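PDB 2HJS: USG-1 protein homolog from Pseudomonas aeruginosa, which probably acts as an NAD- or NADP-dependent oxidoreductase on aldehyde or oxo groups and forms a dimer. Local coordinates for residues D150-N155 against Q253-V258; R216-E221 against G231-T236. All coordinates share one frame; numbering follows the deposited sequence. Where two conformers were deposited one is given.

How the interactions relate
The chain enters the mixed sheet of the dimerisation domain at 150-155, the start of strand 151-160. It later forms helix 213-225, which carries 216-221, and returns to the sheet at 231-236 on edge strand 233-239; interaction 2 closes this short helix-to-strand loop. The next strand, 246-254, ends at C254, and the segment 253-258 that starts on it meets 150-155 in interaction 1, so the longer loop it closes holds interaction 2 nested within it. Strand 151-160 joins the two: it pairs with 246-254 along one edge and with 233-239 along the other, where L154 O and N234 N lie 2.9 Å apart, a probable hydrogen bond. Interaction 1 thus ties strand to strand, interaction 2 helix to sheet.

Interaction 1. Residues D150-N155 against Q253-V258; sequences DCRQLN and QCAEPV
Q253 and R152-Q153 meet backbone to backbone in a classic beta bulge, where strands 151-160 and 246-254 run antiparallel. Q253 O takes two N-H groups: R152 N at 2.6 Å, nearly in line with the carbonyl, and Q153 N at 3.3 Å, on a lone pair (C=O...N angle 136°). Q253 N returns an almost straight bond to Q153 O (2.9 Å). Beyond the bulge C151 and C254 form a non-hydrogen-bonded pair, and D150 O accepts both A255 N and a CA-H...O contact from C254 CA at 3.1 Å.

Apolar contact is slight: Q153 CB touches Q253 CB at 3.8 Å. The amide of Q253 turns off to D305 and Q308. On the same face Q153 and Q253 also pack against Q253 and Q153 of the second subunit.

Charge gathers at the end of the pairing. The R152 chain bends at chi2, where CD turns at -69°, and its guanidinium lies back beside D150. There R152 NH2 reaches D150 OD2 at 2.7 Å in a salt bridge, on the syn side but tilted about 30° out of the carboxylate plane. A255 CB sits over the centre of one guanidinium face, 3.7 Å above the plane. In the conformer given, a water bridges D150 N and E256 OE1. The D150-R152 salt bridge probably offsets the charge of the D150 carboxylate where the chains part.

Interaction 2. Residues R216-E221 against G231-T236; sequences RRIFAE and GPLNVT
The side chains of F219 and L233 run alongside each other, pointing opposite ways, as helix 216-221 packs alongside strand 233-236. F219 CG is anti to the backbone N (chi1 -177°), and the CD1-CE1 edge of the ring meets L233: F219 CD1 lies 4.0 Å from L233 CB, and F219 CE1 lies 3.6 Å from L233 O, which sits at the rim near the ring plane. L233 fills the hollow beneath the base of the phenylalanine, its CD1 pressing within 3.8 Å of F219 CA. The axes of the two segments pass 8.8 Å apart at 155°, a nearly antiparallel alpha-on-beta layer in which helix 213-225 covers one face of the dimerisation-domain sheet at its edge strand. Two residues on, on the same face of the strand, V235 rises between the two helix side chains. Its CG1 meets I218 CG2 at 4.1 Å, and its CG2 stands 4.4 Å from F219 CB. I218 also brings CG2 toward L233 CD1 (4.4 Å), and it touches V134 of helix 133-145. Between and beyond these two, N234 and T236 point away from the helix; N234 ND2 hydrogen-bonds Q308 and N310 of the second subunit.

Interaction 1. Residues D150-N155 against Q253-V258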
ATOM      1  N   ASP A 150     -15.663 -13.910 -14.177  1.00 60.63           N
ATOM      2  CA  ASP A 150     -15.314 -13.258 -15.438  1.00 61.20           C
ATOM      3  C   ASP A 150     -14.757 -11.869 -15.132  1.00 61.01           C
ATOM      4  O   ASP A 150     -15.495 -10.896 -14.957  1.00 61.26           O
ATOM      5  CB  ASP A 150     -16.522 -13.211 -16.392  1.00 61.67           C
ATOM      6  CG  ASP A 150     -16.207 -12.527 -17.732  1.00 63.59           C
ATOM      7  OD1 ASP A 150     -15.034 -12.148 -17.995  1.00 64.29           O
ATOM      8  OD2 ASP A 150     -17.160 -12.369 -18.534  1.00 66.88           O
ATOM      9  N   CYS A 151     -13.438 -11.792 -15.079  1.00 60.93           N
ATOM     10  CA  CYS A 151     -12.762 -10.591 -14.676  1.00 61.18           C
ATOM     11  C   CYS A 151     -12.554  -9.601 -15.833  1.00 61.27           C
ATOM     12  O   CYS A 151     -11.807  -9.877 -16.775  1.00 61.86           O
ATOM     13  CB  CYS A 151     -11.428 -10.941 -14.022  1.00 60.81           C
ATOM     14  SG  CYS A 151     -10.617  -9.491 -13.423  1.00 62.81           S
ATOM     15  N   ARG A 152     -13.194  -8.441 -15.724  1.00 60.44           N
ATOM     16  CA  ARG A 152     -13.144  -7.390 -16.742  1.00 60.12           C
ATOM     17  C   ARG A 152     -12.069  -6.324 -16.506  1.00 59.18           C
ATOM     18  O   ARG A 152     -11.632  -5.687 -17.452  1.00 59.33           O
ATOM     19  CB  ARG A 152     -14.524  -6.716 -16.854  1.00 60.31           C
ATOM     20  CG  ARG A 152     -15.629  -7.674 -17.314  1.00 62.66           C
ATOM     21  CD  ARG A 152     -15.394  -8.063 -18.770  1.00 68.11           C
ATOM     22  NE  ARG A 152     -16.156  -9.231 -19.218  1.00 71.54           N
ATOM     23  CZ  ARG A 152     -17.403  -9.181 -19.702  1.00 74.24           C
ATOM     24  NH1 ARG A 152     -18.065  -8.015 -19.780  1.00 73.30           N
ATOM     25  NH2 ARG A 152     -18.004 -10.308 -20.097  1.00 73.62           N
ATOM     26  N   GLN A 153     -11.673  -6.108 -15.251  1.00 57.96           N
ATOM     27  CA  GLN A 153     -10.624  -5.130 -14.896  1.00 57.49           C
ATOM     28  C   GLN A 153      -9.930  -5.675 -13.655  1.00 55.71           C
ATOM     29  O   GLN A 153     -10.584  -6.155 -12.745  1.00 55.73           O
ATOM     30  CB  GLN A 153     -11.168  -3.724 -14.537  1.00 57.36           C
ATOM     31  CG  GLN A 153     -11.990  -2.938 -15.578  1.00 62.14           C
ATOM     32  CD  GLN A 153     -11.160  -2.261 -16.685  1.00 68.38           C
ATOM     33  OE1 GLN A 153      -9.936  -2.102 -16.574  1.00 70.82           O
ATOM     34  NE2 GLN A 153     -11.838  -1.865 -17.772  1.00 71.33           N
ATOM     35  N   LEU A 154      -8.618  -5.553 -13.602  1.00 54.32           N
ATOM     36  CA  LEU A 154      -7.846  -6.044 -12.485  1.00 54.02           C
ATOM     37  C   LEU A 154      -6.967  -4.909 -11.984  1.00 52.93           C
ATOM     38  O   LEU A 154      -6.153  -4.392 -12.734  1.00 52.71           O
ATOM     39  CB  LEU A 154      -7.000  -7.231 -12.946  1.00 53.77           C
ATOM     40  CG  LEU A 154      -6.070  -7.933 -11.964  1.00 55.23           C
ATOM     41  CD1 LEU A 154      -6.850  -8.426 -10.796  1.00 54.83           C
ATOM     42  CD2 LEU A 154      -5.403  -9.114 -12.676  1.00 56.32           C
ATOM     43  N   ASN A 155      -7.164  -4.508 -10.735  1.00 51.45           N
ATOM     44  CA  ASN A 155      -6.308  -3.508 -10.114  1.00 51.68           C
ATOM     45  C   ASN A 155      -5.422  -4.160  -9.060  1.00 51.67           C
ATOM     46  O   ASN A 155      -5.902  -4.908  -8.215  1.00 51.50           O
ATOM     47  CB  ASN A 155      -7.111  -2.371  -9.508  1.00 50.62           C
ATOM     48  CG  ASN A 155      -6.235  -1.149  -9.175  1.00 52.22           C
ATOM     49  OD1 ASN A 155      -5.610  -1.062  -8.095  1.00 53.79           O
ATOM     50  ND2 ASN A 155      -6.173  -0.222 -10.099  1.00 48.50           N
ATOM     51  N   GLN A 253     -12.929  -6.409 -11.051  0.50 51.25           N
ATOM     52  CA  GLN A 253     -14.222  -5.981 -11.548  0.50 51.04           C
ATOM     53  C   GLN A 253     -14.739  -7.082 -12.453  0.50 51.29           C
ATOM     54  O   GLN A 253     -14.151  -7.374 -13.499  0.50 50.95           O
ATOM     55  CB  GLN A 253     -14.089  -4.680 -12.326  0.50 51.46           C
ATOM     56  CG  GLN A 253     -15.412  -4.122 -12.837  0.50 52.32           C
ATOM     57  CD  GLN A 253     -16.194  -3.414 -11.759  0.50 53.11           C
ATOM     58  OE1 GLN A 253     -15.651  -2.591 -11.033  0.50 54.20           O
ATOM     59  NE2 GLN A 253     -17.478  -3.735 -11.644  0.50 54.71           N
ATOM     60  N   CYS A 254     -15.833  -7.706 -12.038  1.00 51.22           N
ATOM     61  CA  CYS A 254     -16.365  -8.841 -12.756  1.00 51.11           C
ATOM     62  C   CYS A 254     -17.622  -8.527 -13.532  1.00 50.77           C
ATOM     63  O   CYS A 254     -18.227  -7.484 -13.340  1.00 49.79           O
ATOM     64  CB  CYS A 254     -16.605  -9.995 -11.796  1.00 51.55           C
ATOM     65  SG  CYS A 254     -15.079 -10.411 -10.919  1.00 53.92           S
ATOM     66  N   ALA A 255     -18.007  -9.459 -14.401  1.00 50.48           N
ATOM     67  CA  ALA A 255     -19.126  -9.260 -15.303  1.00 50.48           C
ATOM     68  C   ALA A 255     -20.472  -9.408 -14.583  1.00 50.61           C
ATOM     69  O   ALA A 255     -21.447  -8.788 -14.971  1.00 50.54           O
ATOM     70  CB  ALA A 255     -19.028 -10.238 -16.487  1.00 49.84           C
ATOM     71  N   GLU A 256     -20.469 -10.219 -13.521  0.50 50.65           N
ATOM     72  CA  GLU A 256     -21.665 -10.649 -12.788  0.50 51.02           C
ATOM     73  C   GLU A 256     -21.426 -10.361 -11.292  0.50 50.42           C
ATOM     74  O   GLU A 256     -20.267 -10.305 -10.867  0.50 49.79           O
ATOM     75  CB  GLU A 256     -21.876 -12.166 -12.989  0.50 50.98           C
ATOM     76  CG  GLU A 256     -21.710 -12.683 -14.446  0.50 52.05           C
ATOM     77  CD  GLU A 256     -21.141 -14.111 -14.532  0.50 52.84           C
ATOM     78  OE1 GLU A 256     -19.995 -14.275 -15.035  0.50 53.61           O
ATOM     79  OE2 GLU A 256     -21.832 -15.066 -14.094  0.50 54.34           O
ATOM     80  N   PRO A 257     -22.508 -10.145 -10.493  1.00 50.29           N
ATOM     81  CA  PRO A 257     -22.302 -10.109  -9.028  1.00 50.17           C
ATOM     82  C   PRO A 257     -21.505 -11.323  -8.513  1.00 50.45           C
ATOM     83  O   PRO A 257     -21.789 -12.466  -8.888  1.00 50.54           O
ATOM     84  CB  PRO A 257     -23.727 -10.123  -8.473  1.00 50.01           C
ATOM     85  CG  PRO A 257     -24.549  -9.444  -9.556  1.00 50.00           C
ATOM     86  CD  PRO A 257     -23.926  -9.885 -10.851  1.00 50.21           C
ATOM     87  N   VAL A 258     -20.493 -11.065  -7.691  1.00 50.19           N
ATOM     88  CA  VAL A 258     -19.587 -12.117  -7.229  1.00 50.48           C
ATOM     89  C   VAL A 258     -20.205 -12.915  -6.087  1.00 50.39           C
ATOM     90  O   VAL A 258     -20.684 -12.343  -5.107  1.00 49.98           O
ATOM     91  CB  VAL A 258     -18.213 -11.531  -6.798  1.00 50.47           C
ATOM     92  CG1 VAL A 258     -17.277 -12.623  -6.323  1.00 52.28           C
ATOM     93  CG2 VAL A 258     -17.560 -10.787  -7.946  1.00 50.02           C
TER
HETATM   94  O   HOH W   1     -18.137 -12.843 -13.449  1.00 54.70           O

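Interaction 2. Residues R216-E221 against G231-T236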
ATOM      1  N   ARG A 216       6.403  -3.157 -15.264  0.50 48.71           N
ATOM      2  CA  ARG A 216       6.501  -3.690 -16.621  0.50 48.38           C
ATOM      3  C   ARG A 216       6.587  -5.202 -16.600  0.50 48.62           C
ATOM      4  O   ARG A 216       5.875  -5.888 -17.346  0.50 49.13           O
ATOM      5  CB  ARG A 216       7.747  -3.126 -17.308  0.50 48.14           C
ATOM      6  CG  ARG A 216       7.459  -2.085 -18.373  0.50 47.99           C
ATOM      7  CD  ARG A 216       8.440  -0.916 -18.392  0.50 44.68           C
ATOM      8  NE  ARG A 216       9.873  -1.249 -18.367  0.50 41.28           N
ATOM      9  CZ  ARG A 216      10.770  -0.510 -17.713  0.50 38.76           C
ATOM     10  NH1 ARG A 216      10.388   0.572 -17.035  0.50 36.28           N
ATOM     11  NH2 ARG A 216      12.036  -0.839 -17.722  0.50 36.55           N
ATOM     12  N   ARG A 217       7.468  -5.721 -15.749  1.00 48.51           N
ATOM     13  CA  ARG A 217       7.675  -7.163 -15.648  1.00 48.85           C
ATOM     14  C   ARG A 217       6.406  -7.889 -15.201  1.00 49.01           C
ATOM     15  O   ARG A 217       6.000  -8.892 -15.803  1.00 49.82           O
ATOM     16  CB  ARG A 217       8.851  -7.508 -14.738  1.00 48.67           C
ATOM     17  CG  ARG A 217       9.202  -8.984 -14.834  1.00 49.44           C
ATOM     18  CD  ARG A 217      10.320  -9.419 -13.901  1.00 50.36           C
ATOM     19  NE  ARG A 217      10.455 -10.873 -13.935  1.00 52.76           N
ATOM     20  CZ  ARG A 217      11.349 -11.569 -13.232  1.00 54.56           C
ATOM     21  NH1 ARG A 217      12.197 -10.949 -12.422  1.00 57.24           N
ATOM     22  NH2 ARG A 217      11.380 -12.884 -13.325  1.00 54.67           N
ATOM     23  N   ILE A 218       5.782  -7.382 -14.142  1.00 48.92           N
ATOM     24  CA  ILE A 218       4.580  -7.992 -13.602  1.00 48.45           C
ATOM     25  C   ILE A 218       3.506  -7.994 -14.689  1.00 49.23           C
ATOM     26  O   ILE A 218       2.847  -9.019 -14.935  1.00 49.72           O
ATOM     27  CB  ILE A 218       4.075  -7.230 -12.347  1.00 48.24           C
ATOM     28  CG1 ILE A 218       4.986  -7.492 -11.153  1.00 46.90           C
ATOM     29  CG2 ILE A 218       2.653  -7.628 -12.017  1.00 47.42           C
ATOM     30  CD1 ILE A 218       4.906  -6.415 -10.079  1.00 46.43           C
ATOM     31  N   PHE A 219       3.356  -6.853 -15.344  1.00 48.47           N
ATOM     32  CA  PHE A 219       2.387  -6.714 -16.405  1.00 49.45           C
ATOM     33  C   PHE A 219       2.630  -7.728 -17.534  1.00 50.10           C
ATOM     34  O   PHE A 219       1.702  -8.418 -17.924  1.00 50.82           O
ATOM     35  CB  PHE A 219       2.408  -5.278 -16.951  1.00 49.24           C
ATOM     36  CG  PHE A 219       1.379  -5.007 -18.031  1.00 49.75           C
ATOM     37  CD1 PHE A 219       0.101  -4.557 -17.696  1.00 49.68           C
ATOM     38  CD2 PHE A 219       1.690  -5.196 -19.362  1.00 50.20           C
ATOM     39  CE1 PHE A 219      -0.851  -4.295 -18.673  1.00 49.86           C
ATOM     40  CE2 PHE A 219       0.740  -4.944 -20.364  1.00 51.10           C
ATOM     41  CZ  PHE A 219      -0.535  -4.494 -20.011  1.00 49.98           C
ATOM     42  N   ALA A 220       3.857  -7.806 -18.056  1.00 49.47           N
ATOM     43  CA  ALA A 220       4.171  -8.726 -19.151  1.00 50.16           C
ATOM     44  C   ALA A 220       3.931 -10.179 -18.762  1.00 50.21           C
ATOM     45  O   ALA A 220       3.440 -10.975 -19.571  1.00 51.17           O
ATOM     46  CB  ALA A 220       5.623  -8.544 -19.628  1.00 48.72           C
ATOM     47  N   GLU A 221       4.276 -10.525 -17.524  1.00 50.98           N
ATOM     48  CA  GLU A 221       4.155 -11.918 -17.048  1.00 51.06           C
ATOM     49  C   GLU A 221       2.703 -12.301 -16.795  1.00 51.82           C
ATOM     50  O   GLU A 221       2.276 -13.387 -17.168  1.00 51.83           O
ATOM     51  CB  GLU A 221       5.003 -12.145 -15.800  1.00 49.90           C
ATOM     52  CG  GLU A 221       6.482 -12.222 -16.150  1.00 52.12           C
ATOM     53  CD  GLU A 221       7.398 -12.301 -14.931  1.00 55.56           C
ATOM     54  OE1 GLU A 221       6.950 -12.055 -13.777  1.00 56.56           O
ATOM     55  OE2 GLU A 221       8.598 -12.568 -15.138  1.00 54.43           O
ATOM     56  N   GLY A 231      -9.179  -8.954 -18.166  1.00 67.81           N
ATOM     57  CA  GLY A 231      -9.112  -7.691 -18.881  1.00 65.46           C
ATOM     58  C   GLY A 231      -7.885  -6.891 -18.473  1.00 63.65           C
ATOM     59  O   GLY A 231      -6.983  -7.412 -17.817  1.00 63.26           O
ATOM     60  N   PRO A 232      -7.869  -5.598 -18.811  1.00 62.36           N
ATOM     61  CA  PRO A 232      -6.700  -4.765 -18.530  1.00 61.35           C
ATOM     62  C   PRO A 232      -6.207  -4.911 -17.067  1.00 60.09           C
ATOM     63  O   PRO A 232      -7.020  -4.874 -16.127  1.00 59.77           O
ATOM     64  CB  PRO A 232      -7.225  -3.350 -18.755  1.00 61.90           C
ATOM     65  CG  PRO A 232      -8.401  -3.514 -19.664  1.00 62.88           C
ATOM     66  CD  PRO A 232      -8.977  -4.847 -19.421  1.00 62.09           C
ATOM     67  N   LEU A 233      -4.903  -5.124 -16.899  1.00 57.64           N
ATOM     68  CA  LEU A 233      -4.242  -5.070 -15.606  1.00 55.99           C
ATOM     69  C   LEU A 233      -3.716  -3.653 -15.309  1.00 54.33           C
ATOM     70  O   LEU A 233      -3.072  -3.049 -16.151  1.00 53.38           O
ATOM     71  CB  LEU A 233      -3.040  -5.975 -15.640  1.00 55.60           C
ATOM     72  CG  LEU A 233      -2.477  -6.610 -14.372  1.00 59.35           C
ATOM     73  CD1 LEU A 233      -0.932  -6.702 -14.456  1.00 61.63           C
ATOM     74  CD2 LEU A 233      -2.905  -5.994 -13.067  1.00 58.90           C
ATOM     75  N   ASN A 234      -3.947  -3.152 -14.102  1.00 52.53           N
ATOM     76  CA  ASN A 234      -3.305  -1.917 -13.669  1.00 51.93           C
ATOM     77  C   ASN A 234      -2.465  -2.198 -12.419  1.00 51.73           C
ATOM     78  O   ASN A 234      -2.988  -2.726 -11.437  1.00 50.54           O
ATOM     79  CB  ASN A 234      -4.365  -0.827 -13.446  1.00 51.92           C
ATOM     80  CG  ASN A 234      -3.768   0.512 -13.075  1.00 51.29           C
ATOM     81  OD1 ASN A 234      -3.327   0.714 -11.939  1.00 51.70           O
ATOM     82  ND2 ASN A 234      -3.808   1.464 -14.014  1.00 50.61           N
ATOM     83  N   VAL A 235      -1.156  -1.897 -12.492  1.00 51.71           N
ATOM     84  CA  VAL A 235      -0.179  -2.286 -11.456  1.00 51.42           C
ATOM     85  C   VAL A 235       0.539  -1.084 -10.892  1.00 51.08           C
ATOM     86  O   VAL A 235       1.131  -0.336 -11.650  1.00 51.47           O
ATOM     87  CB  VAL A 235       1.026  -3.090 -11.999  1.00 51.81           C
ATOM     88  CG1 VAL A 235       1.717  -3.857 -10.851  1.00 50.69           C
ATOM     89  CG2 VAL A 235       0.654  -3.984 -13.087  1.00 54.05           C
ATOM     90  N   THR A 236       0.548  -0.966  -9.566  1.00 50.40           N
ATOM     91  CA  THR A 236       1.388  -0.039  -8.854  1.00 50.17           C
ATOM     92  C   THR A 236       2.222  -0.833  -7.853  1.00 50.54           C
ATOM     93  O   THR A 236       1.675  -1.583  -7.036  1.00 50.11           O
ATOM     94  CB  THR A 236       0.539   1.001  -8.106  1.00 50.32           C
ATOM     95  OG1 THR A 236      -0.358   1.610  -9.044  1.00 51.68           O
ATOM     96  CG2 THR A 236       1.416   2.081  -7.479  1.00 49.49           C
TER